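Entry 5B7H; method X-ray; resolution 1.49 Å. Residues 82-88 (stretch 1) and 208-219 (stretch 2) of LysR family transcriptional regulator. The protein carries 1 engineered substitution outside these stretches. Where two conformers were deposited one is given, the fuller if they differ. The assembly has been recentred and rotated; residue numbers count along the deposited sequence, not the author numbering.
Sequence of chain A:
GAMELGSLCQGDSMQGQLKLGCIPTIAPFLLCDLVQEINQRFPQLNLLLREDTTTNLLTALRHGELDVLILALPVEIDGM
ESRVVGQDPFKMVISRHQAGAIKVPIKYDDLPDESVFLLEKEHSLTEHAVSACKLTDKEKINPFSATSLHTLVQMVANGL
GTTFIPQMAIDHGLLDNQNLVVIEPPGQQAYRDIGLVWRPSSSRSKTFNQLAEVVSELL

Stretch 1 82-88: SRVVGQD
Stretch 2, residues 208-219: FNQLAEVVSELL

Residues 82-88 form part of a longer β-strand, and residues 208-217 continue a helix that begins earlier in the chain. The two run in nearly the same direction, 9° between their N-to-C axes, with a closest approach of 7.0 Å. The register is set where Val 85 CA lies 4.7 Å from Ser 216 CA. Helical phi/psi values near -63/-40 hold from Phe 208 to Ser 216, with i to i+4 bonds such as Ser 216 N to Ala 212 O at 2.9 Å; Glu 217 N bonds Glu 213 O at 3.2 Å, and Leu 218 N reaches Val 215 O at 2.9 Å. The strand is extended but locally distorted: Val 85 takes -118/-14 and Gly 86 178/-178, before Gln 87 returns to -124/141.

Side chains alternate from Arg 83 to Val 85, toward, away, toward; the distortion at Val 85 and Gly 86 breaks the pattern, so that a CB on Gly 86 would also point toward the helix, and Gln 87 points away. Gly 86 is where a side chain would not fit, since an ideal CB would sit 2.8 Å from Leu 219 CD1; without one, Gly 86 CA approaches that same CD1 at 3.8 Å.

Val 85, chi1 m, is the apolar centre. Its CG1 meets Ala 212 CB at 3.7 Å, while its CG2 touches Val 215 CG1 (t rotamer) at 3.6 Å and Leu 219 CD1 (chi1 m, chi2 t) at 3.9 Å. Backbone adds to this: Ser 216 CA makes a CA-H...O contact with Val 85 O at 3.4 Å, while Ser 216 OG, at chi1 p, bonds back to Glu 213 O at 2.7 Å. Water 2 lies 2.9 Å from Val 85 O and 2.8 Å from Ser 216 O.

Toward the start of the strand the chemistry turns polar. Arg 83 is fully extended, chi1 to chi3 all t, so its guanidinium reaches across to the helix, to the region of Asn 209, Ala 212 and Glu 213. Ala 212 CB covers one face, 3.8 Å from Arg 83 NE, leaving the edge for polar partners: NH1 of Arg 83 donates to Asn 209 OD1 at 2.8 Å, and its NH2 forms a salt bridge with Glu 213 OE2 at 2.5 Å. Glu 213 starts with CB pointing away, but chi1 and chi2 both m return its carboxylate. Water 1 accepts from Arg 83 NH1 at 2.8 Å and donates to Glu 213 OE2 at 2.5 Å.

At the other end, water joins the chain terminus to the strand: water 4 donates to Gln 87 O at 2.7 Å and Leu 219 OXT at 2.8 Å.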

ATOM      1  N   SER A  82     -10.614  16.121  17.925  1.00  9.84           N
ATOM      2  CA  SER A  82     -10.757  15.783  16.511  1.00  9.35           C
ATOM      3  C   SER A  82     -11.530  16.828  15.755  1.00  9.42           C
ATOM      4  O   SER A  82     -12.310  17.589  16.304  1.00  9.87           O
ATOM      5  CB  SER A  82     -11.316  14.388  16.279  1.00 14.31           C
ATOM      6  OG  SER A  82     -12.674  14.372  16.584  1.00 18.45           O
ATOM      7  N   ARG A  83     -11.306  16.829  14.448  1.00  9.01           N
ATOM      8  CA  ARG A  83     -11.987  17.725  13.540  1.00  9.10           C
ATOM      9  C   ARG A  83     -12.252  16.948  12.260  1.00  8.77           C
ATOM     10  O   ARG A  83     -11.294  16.520  11.611  1.00  9.57           O
ATOM     11  CB  ARG A  83     -11.086  18.928  13.226  1.00 13.25           C
ATOM     12  CG  ARG A  83     -11.733  19.925  12.328  1.00 19.18           C
ATOM     13  CD  ARG A  83     -11.012  21.286  12.434  1.00 14.26           C
ATOM     14  NE  ARG A  83     -11.444  22.102  11.343  1.00 16.10           N
ATOM     15  CZ  ARG A  83     -10.993  23.306  11.108  1.00 15.38           C
ATOM     16  NH1 ARG A  83     -10.037  23.816  11.890  1.00 14.66           N
ATOM     17  NH2 ARG A  83     -11.457  23.950  10.043  1.00 19.46           N
ATOM     18  N   VAL A  84     -13.513  16.785  11.880  1.00  9.00           N
ATOM     19  CA  VAL A  84     -13.873  16.180  10.603  1.00  9.28           C
ATOM     20  C   VAL A  84     -13.660  17.208   9.504  1.00 10.22           C
ATOM     21  O   VAL A  84     -14.097  18.357   9.619  1.00 12.14           O
ATOM     22  CB  VAL A  84     -15.329  15.734  10.631  1.00 10.77           C
ATOM     23  CG1 VAL A  84     -15.816  15.320   9.234  1.00 10.37           C
ATOM     24  CG2 VAL A  84     -15.470  14.588  11.639  1.00 12.45           C
ATOM     25  N   VAL A  85     -13.003  16.787   8.426  1.00  8.44           N
ATOM     26  CA  VAL A  85     -12.609  17.710   7.361  1.00 12.75           C
ATOM     27  C   VAL A  85     -13.239  17.378   6.035  1.00 13.79           C
ATOM     28  O   VAL A  85     -13.196  18.222   5.122  1.00 13.09           O
ATOM     29  CB  VAL A  85     -11.070  17.760   7.204  1.00 10.72           C
ATOM     30  CG1 VAL A  85     -10.436  18.426   8.469  1.00 12.98           C
ATOM     31  CG2 VAL A  85     -10.458  16.327   6.978  1.00 14.36           C
ATOM     32  N   GLY A  86     -13.820  16.205   5.890  1.00  9.64           N
ATOM     33  CA  GLY A  86     -14.556  15.932   4.659  1.00 10.66           C
ATOM     34  C   GLY A  86     -15.106  14.519   4.648  1.00 10.98           C
ATOM     35  O   GLY A  86     -14.990  13.771   5.615  1.00 10.06           O
ATOM     36  N   GLN A  87     -15.751  14.186   3.534  1.00 12.25           N
ATOM     37  CA  GLN A  87     -16.413  12.901   3.385  1.00 10.17           C
ATOM     38  C   GLN A  87     -15.841  12.244   2.133  1.00 13.23           C
ATOM     39  O   GLN A  87     -15.618  12.928   1.126  1.00 17.45           O
ATOM     40  CB  GLN A  87     -17.937  13.135   3.222  1.00 14.52           C
ATOM     41  CG  GLN A  87     -18.643  13.620   4.509  1.00 15.83           C
ATOM     42  CD  GLN A  87     -18.269  15.051   4.874  1.00 22.39           C
ATOM     43  OE1 GLN A  87     -18.397  15.975   4.046  1.00 23.77           O
ATOM     44  NE2 GLN A  87     -17.754  15.248   6.115  1.00 19.89           N
ATOM     45  N   ASP A  88     -15.637  10.933   2.189  1.00 13.19           N
ATOM     46  CA  ASP A  88     -15.029  10.148   1.119  1.00 10.91           C
ATOM     47  C   ASP A  88     -16.065   9.095   0.745  1.00  9.58           C
ATOM     48  O   ASP A  88     -16.324   8.178   1.533  1.00 10.44           O
ATOM     49  CB  ASP A  88     -13.744   9.531   1.699  1.00  9.99           C
ATOM     50  CG  ASP A  88     -12.899   8.706   0.698  1.00 13.72           C
ATOM     51  OD1 ASP A  88     -12.911   8.959  -0.537  1.00 11.94           O
ATOM     52  OD2 ASP A  88     -12.179   7.815   1.234  1.00 12.45           O
ATOM     53  N   PHE A 208      -2.506  22.566  13.602  1.00 14.46           N
ATOM     54  CA  PHE A 208      -3.437  21.499  13.229  1.00 12.11           C
ATOM     55  C   PHE A 208      -4.665  22.059  12.548  1.00 15.05           C
ATOM     56  O   PHE A 208      -5.151  21.460  11.576  1.00 14.14           O
ATOM     57  CB  PHE A 208      -3.846  20.672  14.443  1.00 10.79           C
ATOM     58  CG  PHE A 208      -2.682  20.015  15.159  1.00 12.62           C
ATOM     59  CD1 PHE A 208      -1.527  19.601  14.472  1.00 12.46           C
ATOM     60  CD2 PHE A 208      -2.723  19.871  16.545  1.00 13.54           C
ATOM     61  CE1 PHE A 208      -0.453  19.036  15.197  1.00 15.45           C
ATOM     62  CE2 PHE A 208      -1.668  19.292  17.259  1.00 15.19           C
ATOM     63  CZ  PHE A 208      -0.523  18.880  16.572  1.00 18.19           C
ATOM     64  N   ASN A 209      -5.149  23.216  13.010  1.00 15.51           N
ATOM     65  CA  ASN A 209      -6.329  23.794  12.376  1.00 17.28           C
ATOM     66  C   ASN A 209      -6.003  24.298  10.968  1.00 15.81           C
ATOM     67  O   ASN A 209      -6.819  24.129  10.056  1.00 16.47           O
ATOM     68  CB  ASN A 209      -6.962  24.859  13.281  1.00 19.20           C
ATOM     69  CG  ASN A 209      -7.780  24.244  14.441  1.00 24.01           C
ATOM     70  OD1 ASN A 209      -8.573  23.317  14.258  1.00 16.30           O
ATOM     71  ND2 ASN A 209      -7.580  24.778  15.639  1.00 36.29           N
ATOM     72  N   GLN A 210      -4.812  24.882  10.745  1.00 13.47           N
ATOM     73  CA  GLN A 210      -4.428  25.244   9.362  1.00 16.06           C
ATOM     74  C   GLN A 210      -4.300  24.015   8.476  1.00 14.66           C
ATOM     75  O   GLN A 210      -4.693  24.036   7.307  1.00 15.30           O
ATOM     76  CB  GLN A 210      -3.099  25.996   9.299  1.00 19.22           C
ATOM     77  CG  GLN A 210      -3.165  27.413   9.868  1.00 30.24           C
ATOM     78  CD  GLN A 210      -1.807  28.066   9.990  1.00 41.27           C
ATOM     79  OE1 GLN A 210      -1.149  27.974  11.040  1.00 45.84           O
ATOM     80  NE2 GLN A 210      -1.372  28.733   8.918  1.00 36.44           N
ATOM     81  N   LEU A 211      -3.720  22.937   9.008  1.00 12.81           N
ATOM     82  CA  LEU A 211      -3.618  21.718   8.254  1.00 10.83           C
ATOM     83  C   LEU A 211      -5.003  21.182   7.927  1.00 12.57           C
ATOM     84  O   LEU A 211      -5.215  20.667   6.835  1.00 11.29           O
ATOM     85  CB  LEU A 211      -2.823  20.700   9.087  1.00 13.67           C
ATOM     86  CG  LEU A 211      -2.412  19.480   8.306  1.00 21.37           C
ATOM     87  CD1 LEU A 211      -1.535  19.886   7.118  1.00 25.71           C
ATOM     88  CD2 LEU A 211      -1.647  18.522   9.274  1.00 26.20           C
ATOM     89  N   ALA A 212      -5.940  21.244   8.884  1.00 11.22           N
ATOM     90  CA  ALA A 212      -7.290  20.743   8.645  1.00 13.38           C
ATOM     91  C   ALA A 212      -7.948  21.495   7.486  1.00 11.75           C
ATOM     92  O   ALA A 212      -8.608  20.862   6.644  1.00 13.08           O
ATOM     93  CB  ALA A 212      -8.140  20.911   9.924  1.00 12.15           C
ATOM     94  N   GLU A 213      -7.723  22.820   7.399  1.00 13.23           N
ATOM     95  CA  GLU A 213      -8.267  23.595   6.278  1.00 15.48           C
ATOM     96  C   GLU A 213      -7.712  23.106   4.950  1.00 14.88           C
ATOM     97  O   GLU A 213      -8.460  22.952   3.961  1.00 15.30           O
ATOM     98  CB  GLU A 213      -7.924  25.071   6.449  1.00 23.30           C
ATOM     99  CG  GLU A 213      -8.454  25.669   7.749  1.00 35.26           C
ATOM    100  CD  GLU A 213      -9.965  25.715   7.800  1.00 52.62           C
ATOM    101  OE1 GLU A 213     -10.616  25.501   6.748  1.00 57.88           O
ATOM    102  OE2 GLU A 213     -10.504  25.965   8.903  1.00 54.67           O
ATOM    103  N   VAL A 214      -6.400  22.847   4.910  1.00 12.67           N
ATOM    104  CA  VAL A 214      -5.769  22.353   3.681  1.00 11.75           C
ATOM    105  C   VAL A 214      -6.348  21.005   3.260  1.00 12.23           C
ATOM    106  O   VAL A 214      -6.732  20.790   2.101  1.00 14.20           O
ATOM    107  CB  VAL A 214      -4.243  22.249   3.882  1.00 14.73           C
ATOM    108  CG1 VAL A 214      -3.627  21.584   2.657  1.00 14.25           C
ATOM    109  CG2 VAL A 214      -3.623  23.634   4.067  1.00 16.71           C
ATOM    110  N   VAL A 215      -6.482  20.082   4.214  1.00  9.53           N
ATOM    111  CA  VAL A 215      -6.992  18.761   3.896  1.00  9.04           C
ATOM    112  C   VAL A 215      -8.437  18.848   3.449  1.00 10.38           C
ATOM    113  O   VAL A 215      -8.837  18.171   2.501  1.00 11.25           O
ATOM    114  CB  VAL A 215      -6.829  17.832   5.113  1.00 11.79           C
ATOM    115  CG1 VAL A 215      -7.499  16.477   4.854  1.00 13.08           C
ATOM    116  CG2 VAL A 215      -5.359  17.663   5.420  1.00 11.67           C
ATOM    117  N   SER A 216      -9.235  19.703   4.110  0.54 11.47           N
ATOM    118  CA  SER A 216     -10.631  19.853   3.710  0.54 12.69           C
ATOM    119  C   SER A 216     -10.752  20.248   2.238  0.54 16.59           C
ATOM    120  O   SER A 216     -11.685  19.809   1.553  0.54 16.43           O
ATOM    121  CB  SER A 216     -11.306  20.871   4.635  0.54 12.74           C
ATOM    122  OG  SER A 216     -11.088  22.205   4.209  0.54 13.86           O
ATOM    123  N   GLU A 217      -9.788  21.024   1.728  1.00 11.84           N
ATOM    124  CA  GLU A 217      -9.841  21.435   0.320  1.00 15.68           C
ATOM    125  C   GLU A 217      -9.480  20.304  -0.649  1.00 17.16           C
ATOM    126  O   GLU A 217      -9.805  20.397  -1.842  1.00 18.96           O
ATOM    127  CB  GLU A 217      -8.946  22.668   0.108  1.00 17.73           C
ATOM    128  CG  GLU A 217      -9.439  23.920   0.840  1.00 30.74           C
ATOM    129  CD  GLU A 217      -8.304  24.913   1.186  1.00 54.49           C
ATOM    130  OE1 GLU A 217      -7.183  24.781   0.635  1.00 59.87           O
ATOM    131  OE2 GLU A 217      -8.529  25.825   2.024  1.00 60.50           O
ATOM    132  N   LEU A 218      -8.876  19.231  -0.173  1.00 14.12           N
ATOM    133  CA  LEU A 218      -8.527  18.085  -1.007  1.00 14.48           C
ATOM    134  C   LEU A 218      -9.604  17.018  -1.063  1.00 21.62           C
ATOM    135  O   LEU A 218      -9.436  16.029  -1.786  1.00 25.43           O
ATOM    136  CB  LEU A 218      -7.261  17.421  -0.443  1.00 14.23           C
ATOM    137  CG  LEU A 218      -6.085  18.399  -0.397  1.00 25.22           C
ATOM    138  CD1 LEU A 218      -4.959  17.796   0.375  1.00 26.12           C
ATOM    139  CD2 LEU A 218      -5.640  18.779  -1.804  1.00 21.68           C
ATOM    140  N   LEU A 219     -10.680  17.172  -0.297  1.00 15.35           N
ATOM    141  CA  LEU A 219     -11.752  16.203  -0.285  1.00 18.31           C
ATOM    142  C   LEU A 219     -13.038  16.779  -0.871  1.00 33.35           C
ATOM    143  O   LEU A 219     -13.079  17.951  -1.277  1.00 37.88           O
ATOM    144  CB  LEU A 219     -12.025  15.824   1.156  1.00 13.76           C
ATOM    145  CG  LEU A 219     -10.884  15.077   1.802  1.00 16.38           C
ATOM    146  CD1 LEU A 219     -11.124  14.999   3.358  1.00 15.73           C
ATOM    147  CD2 LEU A 219     -10.893  13.717   1.195  1.00 19.89           C
ATOM    148  OXT LEU A 219     -14.061  16.077  -0.939  1.00 28.62           O
TER
HETATM  149  O   HOH W   1      -9.394  26.406  11.135  1.00 26.58           O
HETATM  150  O   HOH W   2     -14.171  18.777   2.477  1.00 18.19           O
HETATM  151  O   HOH W   3     -15.700  16.355   1.572  1.00 15.17           O
HETATM  152  O   HOH W   4     -14.269  13.342  -1.210  1.00 23.72           O